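Local coordinates for biofilm-associated surface protein (Staphylococcus aureus, PDB 7C7U) that probably drives biofilm formation as a cell-wall-anchored adhesin that binds calcium and is thought to switch between a folded form and functional amyloid, at residues S214-Y219 with L230-I235; T363-L368 with N378-S383. One frame throughout, in Å; residues are numbered along the deposited sequence.

Interaction 1 pairs the first two strands of a five-stranded antiparallel sheet, 210-220 and 228-237; interaction 2 pairs 359-369 with 381-388 in a four-stranded one. They follow in series along the chain, the first hairpin closing before the second opens, yet their centres lie only about 9 Å apart. The sheets meet face to face. Ile-231 CD1 packs on Phe-364 CD2 at 3.6 Å, and the Gln-233 amide nitrogen reaches from interaction 1 to weak hydrogen bonds with the carbonyls of Gly-366 and Thr-379. Apolar packing together with the Gln-233 amide joins two hairpins distant in sequence, consistent with a beta-sandwich-like arrangement.

Interaction 1 (S214-Y219 with L230-I235); sequences SGSATY and LIDQQI
The carbonyl oxygen of Asp-232 is gripped from several sides. Ser-216 N donates to Asp-232 O at 2.9 Å, tilted 27° from the carbonyl plane. Water 2 gives the same Asp-232 O a second proton at 2.8 Å, and the CA of Gly-215 adds a CH...O contact. In return, Asp-232 N binds Ser-216 O at 2.8 Å. Equivalent bond pairs join Ser-214 with Gln-234 and Thr-218 with Leu-230, six backbone bonds in all.

One face carries Ser-216, Thr-218, Leu-230, Asp-232 and Gln-234, and two waters stitch the strands together. The hydroxyl of Ser-216, set between its backbone N and carbonyl carbon (chi1 67°), is hydrogen-bonded to both: Ser-216 OG is 2.9 Å from water 2 and 3.2 Å from water 1. Water 2 also accepts from Gln-234 NE2, brought over the strand by a bend at chi2. Water 1 is hydrogen-bonded to Thr-218 OG1 at 2.9 Å and can donate to Leu-230 O or, weakly, to Asp-232 OD2, although it has too few protons for every acceptor. Small hydroxyl residues suit this face, since they hold water against the strands. The Asp-232 carboxylate has its main partner in Arg-326 of strand 323-331, a buried salt bridge that would probably stabilise its negative charge.

The other face is compact. Ala-217 CB approaches Ile-231 CG1 at 4.4 Å, and both, small or apolar, suit packing against Phe-364 of strand 359-369. Beside them Gly-215, with no side chain, is paired with Gln-233, the polar exception, whose extended chain passes Ser-214 O with its CG at 3.8 Å and whose OE1 is held by Tyr-253 OH. The whole is an antiparallel beta hairpin, with hydrogen-bonded and non-hydrogen-bonded pairs in succession, forming one edge of a five-stranded antiparallel sheet.

Interaction 2 (T363-L368 with N378-S383); sequences TFAGYL and NTLGTS
Phe-364 and Ser-383 exchange backbone hydrogen bonds in both directions, and Gly-366 and Gly-381 do the same. Gly-381 N meets Gly-366 O at 2.8 Å and almost straight, with an N-H...O angle of 168°, whereas Ser-383 N reaches Phe-364 O from 42° above the carbonyl plane. One further bond uses a side chain: Leu-368 N donates to Thr-379 OG1 at 3.1 Å. Thr-379 lies in the turn that precedes strand 381-388; the same hydroxyl is hydrogen-bonded to Ile-376 O, so the threonine ties the end of the connecting loop both to Leu-368 and to itself.

CH...O contacts fill in between. Thr-379 O receives the CA of Tyr-367 at 3.3 Å, and the CA atoms of Ala-365 and Leu-380 approach Gly-381 O and Gly-366 O respectively.

Apolar contacts divide between the two faces. Leu-380 and Tyr-367 run side by side, their CD1 atoms 3.9 Å apart; with CG of Leu-380 opposite its backbone N (chi1 168°), its CD1 also comes to 3.5 Å from Gly-366 O. Ala-365 joins this group, small enough to fit beneath Leu-195 of helix 193-199, which covers the cluster. On the reverse face Ser-383 OG sits obliquely to the Phe-364 ring, 3.3 Å from Phe-364 CB. A serine is compact enough to lie beside the bulky ring. Leu-368 and Thr-379 cross nearly at right angles, with Leu-368 CD1 4.1 Å from Thr-379 CG2. Because Gly-366 and Gly-381 carry no side chains, the Gln-233 amide of the other hairpin can come down onto the backbone here, with NE2 near Gly-366 O and Gly-381 N. This is an antiparallel beta hairpin at the edge of a four-stranded sheet, facing strand 228-237 of the other.

Interaction 1 (S214-Y219 with L230-I235)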
# COMPACT_ATOMS: atom_id res chain seq x y z
N SER A 214 -2.64 -21.33 -10.27
CA SER A 214 -3.16 -20.04 -9.86
C SER A 214 -2.11 -18.99 -10.17
O SER A 214 -0.97 -19.31 -10.51
CB SER A 214 -3.51 -20.03 -8.37
OG SER A 214 -2.31 -19.93 -7.62
N GLY A 215 -2.50 -17.72 -10.10
CA GLY A 215 -1.60 -16.65 -10.45
C GLY A 215 -1.52 -15.62 -9.33
O GLY A 215 -2.30 -15.63 -8.38
N SER A 216 -0.52 -14.76 -9.45
CA SER A 216 -0.43 -13.58 -8.61
C SER A 216 0.04 -12.43 -9.48
O SER A 216 0.81 -12.64 -10.41
CB SER A 216 0.52 -13.80 -7.43
OG SER A 216 1.86 -13.95 -7.87
N ALA A 217 -0.47 -11.23 -9.20
CA ALA A 217 -0.11 -10.04 -9.96
C ALA A 217 0.33 -8.99 -8.96
O ALA A 217 -0.39 -8.72 -7.99
CB ALA A 217 -1.29 -9.54 -10.81
N THR A 218 1.52 -8.43 -9.16
CA THR A 218 2.10 -7.50 -8.21
C THR A 218 2.72 -6.33 -8.95
O THR A 218 2.94 -6.37 -10.16
CB THR A 218 3.17 -8.17 -7.33
OG1 THR A 218 4.14 -8.81 -8.16
CG2 THR A 218 2.56 -9.19 -6.38
N TYR A 219 3.06 -5.28 -8.20
CA TYR A 219 3.77 -4.13 -8.74
C TYR A 219 5.23 -4.18 -8.27
O TYR A 219 5.50 -4.48 -7.11
CB TYR A 219 3.11 -2.82 -8.29
CG TYR A 219 3.95 -1.60 -8.55
CD1 TYR A 219 4.17 -1.15 -9.85
CD2 TYR A 219 4.52 -0.90 -7.50
CE1 TYR A 219 4.95 -0.04 -10.09
CE2 TYR A 219 5.30 0.22 -7.73
CZ TYR A 219 5.51 0.64 -9.03
OH TYR A 219 6.27 1.75 -9.26
N LEU A 230 4.21 -7.60 -12.46
CA LEU A 230 4.65 -8.99 -12.60
C LEU A 230 3.44 -9.90 -12.45
O LEU A 230 2.73 -9.82 -11.45
CB LEU A 230 5.70 -9.36 -11.55
CG LEU A 230 6.93 -8.46 -11.41
CD1 LEU A 230 7.84 -9.02 -10.35
CD2 LEU A 230 7.67 -8.35 -12.74
N ILE A 231 3.23 -10.77 -13.42
CA ILE A 231 2.10 -11.69 -13.41
C ILE A 231 2.70 -13.08 -13.35
O ILE A 231 3.23 -13.56 -14.36
CB ILE A 231 1.21 -11.51 -14.64
CG1 ILE A 231 0.69 -10.06 -14.68
CG2 ILE A 231 0.03 -12.52 -14.64
CD1 ILE A 231 0.57 -9.57 -16.07
N ASP A 232 2.71 -13.70 -12.16
CA ASP A 232 3.41 -14.97 -11.95
C ASP A 232 2.40 -16.10 -11.83
O ASP A 232 1.60 -16.13 -10.89
CB ASP A 232 4.26 -14.95 -10.68
CG ASP A 232 5.39 -13.93 -10.73
OD1 ASP A 232 5.89 -13.62 -11.83
OD2 ASP A 232 5.79 -13.46 -9.65
N GLN A 233 2.49 -17.08 -12.73
CA GLN A 233 1.63 -18.25 -12.66
C GLN A 233 2.39 -19.42 -12.06
O GLN A 233 3.55 -19.65 -12.39
CB GLN A 233 1.11 -18.61 -14.05
CG GLN A 233 0.18 -19.84 -14.07
CD GLN A 233 -0.45 -20.08 -15.43
OE1 GLN A 233 -0.19 -19.34 -16.37
NE2 GLN A 233 -1.24 -21.16 -15.54
N GLN A 234 1.75 -20.14 -11.14
CA GLN A 234 2.27 -21.40 -10.62
C GLN A 234 1.37 -22.53 -11.09
O GLN A 234 0.14 -22.40 -11.07
CB GLN A 234 2.31 -21.40 -9.09
CG GLN A 234 2.80 -20.10 -8.44
CD GLN A 234 4.32 -19.98 -8.35
OE1 GLN A 234 5.05 -20.95 -8.53
NE2 GLN A 234 4.81 -18.77 -8.08
N ILE A 235 1.98 -23.64 -11.52
CA ILE A 235 1.27 -24.87 -11.86
C ILE A 235 1.86 -25.98 -10.99
O ILE A 235 3.01 -26.40 -11.21
CB ILE A 235 1.39 -25.22 -13.34
CG1 ILE A 235 0.96 -24.04 -14.21
CG2 ILE A 235 0.51 -26.46 -13.69
CD1 ILE A 235 1.45 -24.13 -15.65
O HOH W 1 3.65 -11.52 -8.92
O HOH W 2 2.18 -16.85 -8.28

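Interaction 2 (T363-L368 with N378-S383)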
# COMPACT_ATOMS: atom_id res chain seq x y z
N THR A 363 -7.59 -8.02 -14.19
CA THR A 363 -7.56 -9.48 -14.17
C THR A 363 -6.73 -10.01 -15.32
O THR A 363 -6.56 -9.35 -16.34
CB THR A 363 -8.98 -10.05 -14.20
OG1 THR A 363 -9.71 -9.47 -15.27
CG2 THR A 363 -9.70 -9.75 -12.89
N PHE A 364 -6.16 -11.21 -15.10
CA PHE A 364 -5.24 -11.85 -16.02
C PHE A 364 -5.50 -13.35 -16.02
O PHE A 364 -6.12 -13.88 -15.08
CB PHE A 364 -3.78 -11.61 -15.64
CG PHE A 364 -3.49 -10.18 -15.29
CD1 PHE A 364 -3.80 -9.69 -14.03
CD2 PHE A 364 -2.99 -9.32 -16.24
CE1 PHE A 364 -3.56 -8.35 -13.72
CE2 PHE A 364 -2.76 -7.99 -15.94
CZ PHE A 364 -3.05 -7.51 -14.67
N ALA A 365 -5.05 -14.01 -17.07
CA ALA A 365 -5.13 -15.48 -17.18
C ALA A 365 -3.94 -16.02 -17.96
O ALA A 365 -3.37 -15.34 -18.81
CB ALA A 365 -6.45 -15.94 -17.84
N GLY A 366 -3.59 -17.28 -17.66
CA GLY A 366 -2.53 -17.97 -18.38
C GLY A 366 -2.85 -19.46 -18.40
O GLY A 366 -3.52 -19.97 -17.50
N TYR A 367 -2.42 -20.13 -19.45
CA TYR A 367 -2.71 -21.56 -19.61
C TYR A 367 -1.84 -22.12 -20.72
O TYR A 367 -1.36 -21.39 -21.59
CB TYR A 367 -4.21 -21.83 -19.90
CG TYR A 367 -4.76 -21.11 -21.12
CD1 TYR A 367 -5.19 -19.77 -21.03
CD2 TYR A 367 -4.87 -21.75 -22.34
CE1 TYR A 367 -5.70 -19.12 -22.15
CE2 TYR A 367 -5.37 -21.10 -23.46
CZ TYR A 367 -5.79 -19.79 -23.35
OH TYR A 367 -6.28 -19.14 -24.46
N LEU A 368 -1.63 -23.44 -20.67
CA LEU A 368 -0.92 -24.19 -21.69
C LEU A 368 -1.92 -24.91 -22.58
O LEU A 368 -2.96 -25.39 -22.11
CB LEU A 368 0.05 -25.22 -21.07
CG LEU A 368 1.26 -24.60 -20.35
CD1 LEU A 368 1.89 -25.55 -19.33
CD2 LEU A 368 2.27 -24.19 -21.42
N ASN A 378 -5.57 -28.64 -15.99
CA ASN A 378 -5.23 -27.96 -14.74
C ASN A 378 -4.09 -26.97 -14.90
O ASN A 378 -3.39 -26.66 -13.92
CB ASN A 378 -4.94 -29.00 -13.63
CG ASN A 378 -6.19 -29.77 -13.24
OD1 ASN A 378 -7.27 -29.23 -13.31
ND2 ASN A 378 -6.04 -31.03 -12.85
N THR A 379 -3.87 -26.42 -16.10
CA THR A 379 -2.83 -25.42 -16.25
C THR A 379 -3.40 -24.01 -16.41
O THR A 379 -2.63 -23.08 -16.66
CB THR A 379 -1.91 -25.74 -17.44
OG1 THR A 379 -2.64 -25.64 -18.67
CG2 THR A 379 -1.30 -27.17 -17.31
N LEU A 380 -4.70 -23.82 -16.24
CA LEU A 380 -5.32 -22.50 -16.37
C LEU A 380 -5.27 -21.81 -15.02
O LEU A 380 -5.85 -22.30 -14.04
CB LEU A 380 -6.77 -22.61 -16.86
CG LEU A 380 -7.61 -21.32 -16.78
CD1 LEU A 380 -6.99 -20.23 -17.60
CD2 LEU A 380 -9.06 -21.55 -17.21
N GLY A 381 -4.60 -20.66 -14.97
CA GLY A 381 -4.51 -19.87 -13.76
C GLY A 381 -4.96 -18.44 -14.03
O GLY A 381 -4.63 -17.86 -15.06
N THR A 382 -5.71 -17.90 -13.12
CA THR A 382 -6.12 -16.51 -13.25
C THR A 382 -5.43 -15.72 -12.16
O THR A 382 -4.82 -16.29 -11.26
CB THR A 382 -7.63 -16.35 -13.14
OG1 THR A 382 -8.08 -16.89 -11.88
CG2 THR A 382 -8.34 -17.06 -14.31
N SER A 383 -5.53 -14.39 -12.26
CA SER A 383 -4.98 -13.54 -11.21
C SER A 383 -5.72 -12.22 -11.26
O SER A 383 -6.36 -11.87 -12.27
CB SER A 383 -3.47 -13.31 -11.36
OG SER A 383 -3.14 -12.89 -12.67